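Local coordinates for protein luciferase-like monooxygenase (Streptomyces bottropensis, PDB 4US5) that is probably a monooxygenase of the bacterial luciferase-like family, acting on paired donors with incorporation or reduction of molecular oxygen, at residues C229-A234 / G289-V294; A180-G185 / R207-P212. All blocks are in the same frame, centred on the assembly; numbering follows the deposited sequence.

Contact 1. Residues C229-A234 / G289-V294; sequences CAETDA and GSPDRV
A parallel pair of barrel strands, 221-229 and 286-289, ends here in a polar junction in which the first turn of helix 233-251 is tied to the first turn of helix 291-305. The strand pairing runs out with A230 N donating to G289 O at 3.3 Å, the donor standing above the carbonyl plane. Beyond it the contact passes to side chains, and D233 carries it. Its CG lies anti to the carbonyl carbon (chi1 -72°), which brings the carboxylate across to S290 and R293. D233 OD1 is gripped twice, by S290 N at 2.9 Å and by R293 NE at 2.8 Å. D233 OD2 takes R293 NH2 at 2.9 Å, completing a side-on salt bridge to a guanidinium whose chain is bent at chi3. The planes of the two groups stand 44° apart, and both nitrogens reach the oxygens from above the carboxylate plane. S290 is the N-cap of helix 291-305, its OG accepting from R293 N; the acid thus clasps a helix start whose positive end would probably stabilise its charge. A CB on G289 would be tight against D233 OD1 and clash with R293 CD, and the backbone angles alone call for glycine. On the apolar flank C229 SG rests 3.8 Å from P291 CA and touches V294 CG2. Helix 319-332 closes over this flank, L328 meeting C229 and L329 meeting V294, while T232 OG1 caps helix 233-251 by bonding to E235 N.

Contact 2. Residues A180-G185 / R207-P212; sequences AAARLG and RAAFVP
The phenyl ring of F210 is the flat group here, and it meets the end of helix 175-184 obliquely, F210 CE1 lying 3.7 Å from G185 CA and CD1 near A182 CA; P219 and T216 from a nearby loop also touch F210. CG stands anti to the backbone N (chi1 -170°), which places the ring beside A182 and the helix end. There G185 has a positive phi, and G185 CA approaches V211 O to 3.0 Å, so that a CB would clash with that oxygen. The N-H end of the same valine is also engaged: V211 N donates to A182 O at 2.9 Å, the bond nearly straight (166° at the hydrogen), its donor above the carbonyl plane. A182 O accepts from G185 N too, so two donors share it. Nearby, the methyls of A182 and A209 touch, CB to CB at 3.7 Å. A water lies between R183 O and V211 O, placed to donate to either. An alanine in place of F210 would remove the ring and would probably lose its packing on G185, loosening the hold on the helix end. Helix 175-184 ends in a Schellman motif at G185, and the chain leaving helix 199-209 packs against it, joining the C-terminal ends of two helices of the TIM-barrel-type fold.

How the contacts relate
Followed from the N terminus, the chain first meets contact 2: helix 175-184 ends, strand 188-191 and helix 199-209 follow, and residues 207-212 return to the end of helix 175-184, closing a loop of 21 intervening residues. The chain then runs through strand 221-229 into contact 1, which closes a longer loop of 54 residues, through helices 233-251 and 261-268, when strand 286-289 leads into helix 291-305. The two loops are in series, neither nesting nor crossing. The centres of contacts 1 and 2 lie about 36 Å apart, and the nearest atoms of contacts 1 and 2 are about 18 Å apart. Contact 2 ties together helix ends; contact 1 ties adjacent strand ends and helix starts of the same TIM-barrel-type fold.

Contact 1. Residues C229-A234 / G289-V294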
loop_
_atom_site.group_PDB
_atom_site.type_symbol
_atom_site.label_atom_id
_atom_site.label_comp_id
_atom_site.label_asym_id
_atom_site.label_seq_id
_atom_site.Cartn_x
_atom_site.Cartn_y
_atom_site.Cartn_z
ATOM N N CYS B 229 -14.621 -22.429 -15.595
ATOM C CA CYS B 229 -15.821 -23.222 -15.356
ATOM C C CYS B 229 -17.071 -22.493 -15.895
ATOM O O CYS B 229 -17.205 -21.263 -15.771
ATOM C CB CYS B 229 -15.967 -23.519 -13.878
ATOM S SG CYS B 229 -17.398 -24.535 -13.464
ATOM N N ALA B 230 -17.955 -23.236 -16.551
ATOM C CA ALA B 230 -19.243 -22.692 -17.003
ATOM C C ALA B 230 -20.258 -23.821 -16.902
ATOM O O ALA B 230 -19.898 -24.932 -16.552
ATOM C CB ALA B 230 -19.166 -22.200 -18.409
ATOM N N GLU B 231 -21.526 -23.501 -17.133
ATOM C CA GLU B 231 -22.595 -24.452 -16.827
ATOM C C GLU B 231 -22.438 -25.746 -17.621
ATOM O O GLU B 231 -22.788 -26.787 -17.134
ATOM C CB GLU B 231 -23.955 -23.814 -17.049
ATOM C CG GLU B 231 -25.107 -24.640 -16.486
ATOM C CD GLU B 231 -25.176 -24.626 -14.945
ATOM O OE1 GLU B 231 -25.601 -23.573 -14.396
ATOM O OE2 GLU B 231 -24.824 -25.658 -14.281
ATOM N N THR B 232 -21.918 -25.648 -18.836
ATOM C CA THR B 232 -21.755 -26.831 -19.729
ATOM C C THR B 232 -20.341 -26.826 -20.270
ATOM O O THR B 232 -19.698 -25.771 -20.299
ATOM C CB THR B 232 -22.720 -26.758 -20.944
ATOM O OG1 THR B 232 -22.430 -25.593 -21.712
ATOM C CG2 THR B 232 -24.184 -26.735 -20.506
ATOM N N ASP B 233 -19.854 -27.990 -20.700
ATOM C CA ASP B 233 -18.543 -28.106 -21.300
ATOM C C ASP B 233 -18.394 -27.187 -22.509
ATOM O O ASP B 233 -17.346 -26.594 -22.700
ATOM C CB ASP B 233 -18.224 -29.577 -21.703
ATOM C CG ASP B 233 -17.947 -30.530 -20.469
ATOM O OD1 ASP B 233 -17.267 -30.131 -19.475
ATOM O OD2 ASP B 233 -18.388 -31.719 -20.527
ATOM N N ALA B 234 -19.454 -27.061 -23.319
ATOM C CA ALA B 234 -19.386 -26.229 -24.513
ATOM C C ALA B 234 -19.205 -24.748 -24.129
ATOM O O ALA B 234 -18.462 -24.029 -24.775
ATOM C CB ALA B 234 -20.644 -26.375 -25.363
ATOM N N GLY B 289 -14.106 -26.809 -17.913
ATOM C CA GLY B 289 -15.302 -27.619 -18.127
ATOM C C GLY B 289 -16.511 -27.239 -17.325
ATOM O O GLY B 289 -16.560 -26.177 -16.670
ATOM N N SER B 290 -17.493 -28.152 -17.343
ATOM C CA SER B 290 -18.667 -28.058 -16.515
ATOM C C SER B 290 -18.300 -28.174 -15.049
ATOM O O SER B 290 -17.194 -28.603 -14.715
ATOM C CB SER B 290 -19.632 -29.198 -16.885
ATOM O OG SER B 290 -19.048 -30.420 -16.501
ATOM N N PRO B 291 -19.225 -27.785 -14.137
ATOM C CA PRO B 291 -18.928 -27.901 -12.733
ATOM C C PRO B 291 -18.512 -29.306 -12.307
ATOM O O PRO B 291 -17.517 -29.462 -11.585
ATOM C CB PRO B 291 -20.254 -27.500 -12.054
ATOM C CG PRO B 291 -20.919 -26.626 -13.038
ATOM C CD PRO B 291 -20.571 -27.221 -14.366
ATOM N N ASP B 292 -19.256 -30.322 -12.735
ATOM C CA ASP B 292 -18.902 -31.707 -12.376
ATOM C C ASP B 292 -17.535 -32.083 -12.900
ATOM O O ASP B 292 -16.755 -32.699 -12.197
ATOM C CB ASP B 292 -19.941 -32.704 -12.910
ATOM C CG ASP B 292 -21.203 -32.732 -12.082
ATOM O OD1 ASP B 292 -21.271 -32.040 -11.023
ATOM O OD2 ASP B 292 -22.163 -33.396 -12.533
ATOM N N ARG B 293 -17.233 -31.724 -14.129
ATOM C CA ARG B 293 -15.952 -32.123 -14.734
ATOM C C ARG B 293 -14.783 -31.460 -13.996
ATOM O O ARG B 293 -13.811 -32.125 -13.648
ATOM C CB ARG B 293 -15.878 -31.775 -16.223
ATOM C CG ARG B 293 -14.548 -32.178 -16.855
ATOM C CD ARG B 293 -14.322 -31.659 -18.269
ATOM N NE ARG B 293 -15.335 -32.158 -19.170
ATOM C CZ ARG B 293 -15.368 -33.398 -19.660
ATOM N NH1 ARG B 293 -14.425 -34.291 -19.339
ATOM N NH2 ARG B 293 -16.360 -33.754 -20.480
ATOM N N VAL B 294 -14.888 -30.152 -13.769
ATOM C CA VAL B 294 -13.795 -29.449 -13.087
ATOM C C VAL B 294 -13.684 -29.929 -11.642
ATOM O O VAL B 294 -12.596 -30.134 -11.166
ATOM C CB VAL B 294 -13.815 -27.896 -13.233
ATOM C CG1 VAL B 294 -14.039 -27.505 -14.690
ATOM C CG2 VAL B 294 -14.876 -27.292 -12.371
#

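Contact 2. Residues A180-G185 / R207-P212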
loop_
_atom_site.group_PDB
_atom_site.type_symbol
_atom_site.label_atom_id
_atom_site.label_comp_id
_atom_site.label_asym_id
_atom_site.label_seq_id
_atom_site.Cartn_x
_atom_site.Cartn_y
_atom_site.Cartn_z
ATOM N N ALA B 180 12.731 -25.524 -0.274
ATOM C CA ALA B 180 12.971 -24.368 0.596
ATOM C C ALA B 180 11.833 -24.156 1.587
ATOM O O ALA B 180 12.062 -23.980 2.779
ATOM C CB ALA B 180 13.206 -23.120 -0.231
ATOM N N ALA B 181 10.589 -24.251 1.102
ATOM C CA ALA B 181 9.443 -24.115 1.968
ATOM C C ALA B 181 9.434 -25.187 3.029
ATOM O O ALA B 181 9.104 -24.937 4.195
ATOM C CB ALA B 181 8.154 -24.188 1.155
ATOM N N ALA B 182 9.788 -26.412 2.624
ATOM C CA ALA B 182 9.895 -27.530 3.571
ATOM C C ALA B 182 10.958 -27.274 4.640
ATOM O O ALA B 182 10.695 -27.396 5.831
ATOM C CB ALA B 182 10.218 -28.808 2.819
ATOM N N ARG B 183 12.133 -26.874 4.187
ATOM C CA ARG B 183 13.251 -26.598 5.056
ATOM C C ARG B 183 12.884 -25.554 6.104
ATOM O O ARG B 183 13.275 -25.653 7.273
ATOM C CB ARG B 183 14.432 -26.154 4.203
ATOM C CG ARG B 183 15.716 -25.867 4.944
ATOM C CD ARG B 183 16.866 -25.665 3.962
ATOM N NE ARG B 183 16.772 -24.358 3.326
ATOM C CZ ARG B 183 16.623 -24.130 2.019
ATOM N NH1 ARG B 183 16.556 -25.128 1.114
ATOM N NH2 ARG B 183 16.534 -22.873 1.602
ATOM N N LEU B 184 12.145 -24.539 5.683
ATOM C CA LEU B 184 11.851 -23.379 6.525
ATOM C C LEU B 184 10.564 -23.527 7.320
ATOM O O LEU B 184 10.226 -22.669 8.137
ATOM C CB LEU B 184 11.797 -22.103 5.659
ATOM C CG LEU B 184 13.116 -21.735 4.985
ATOM C CD1 LEU B 184 12.905 -20.651 3.936
ATOM C CD2 LEU B 184 14.142 -21.291 6.011
ATOM N N GLY B 185 9.835 -24.600 7.074
ATOM C CA GLY B 185 8.598 -24.860 7.774
ATOM C C GLY B 185 7.515 -23.861 7.415
ATOM O O GLY B 185 6.735 -23.464 8.260
ATOM N N ARG B 207 5.964 -32.101 1.289
ATOM C CA ARG B 207 5.460 -32.895 2.390
ATOM C C ARG B 207 6.532 -33.790 2.992
ATOM O O ARG B 207 6.659 -33.847 4.209
ATOM C CB ARG B 207 4.250 -33.719 1.970
ATOM C CG ARG B 207 2.997 -32.855 1.827
ATOM C CD ARG B 207 1.819 -33.640 1.333
ATOM N NE ARG B 207 2.053 -34.096 -0.026
ATOM C CZ ARG B 207 1.297 -34.973 -0.652
ATOM N NH1 ARG B 207 0.223 -35.483 -0.044
ATOM N NH2 ARG B 207 1.601 -35.329 -1.898
ATOM N N ALA B 208 7.285 -34.476 2.147
ATOM C CA ALA B 208 8.333 -35.423 2.622
ATOM C C ALA B 208 9.473 -34.729 3.393
ATOM O O ALA B 208 9.868 -35.191 4.465
ATOM C CB ALA B 208 8.896 -36.187 1.458
ATOM N N ALA B 209 9.965 -33.612 2.862
ATOM C CA ALA B 209 11.075 -32.874 3.448
ATOM C C ALA B 209 10.671 -31.887 4.566
ATOM O O ALA B 209 11.533 -31.232 5.166
ATOM C CB ALA B 209 11.837 -32.145 2.350
ATOM N N PHE B 210 9.379 -31.777 4.855
ATOM C CA PHE B 210 8.900 -30.725 5.749
ATOM C C PHE B 210 9.587 -30.798 7.115
ATOM O O PHE B 210 9.562 -31.840 7.773
ATOM C CB PHE B 210 7.383 -30.799 5.930
ATOM C CG PHE B 210 6.796 -29.604 6.642
ATOM C CD1 PHE B 210 6.641 -28.382 5.980
ATOM C CD2 PHE B 210 6.405 -29.695 7.964
ATOM C CE1 PHE B 210 6.106 -27.282 6.636
ATOM C CE2 PHE B 210 5.873 -28.600 8.623
ATOM C CZ PHE B 210 5.710 -27.389 7.952
ATOM N N VAL B 211 10.095 -29.655 7.564
ATOM C CA VAL B 211 10.588 -29.470 8.926
ATOM C C VAL B 211 9.723 -28.420 9.626
ATOM O O VAL B 211 9.709 -27.275 9.212
ATOM C CB VAL B 211 12.026 -28.964 8.911
ATOM C CG1 VAL B 211 12.532 -28.705 10.326
ATOM C CG2 VAL B 211 12.918 -29.943 8.166
ATOM N N PRO B 212 9.021 -28.809 10.699
ATOM C CA PRO B 212 8.146 -27.885 11.408
ATOM C C PRO B 212 8.808 -26.543 11.709
ATOM O O PRO B 212 9.973 -26.504 12.094
ATOM C CB PRO B 212 7.813 -28.644 12.693
ATOM C CG PRO B 212 7.828 -30.079 12.262
ATOM C CD PRO B 212 8.923 -30.185 11.246
HETATM O O HOH W 1 11.885 -25.150 9.635
#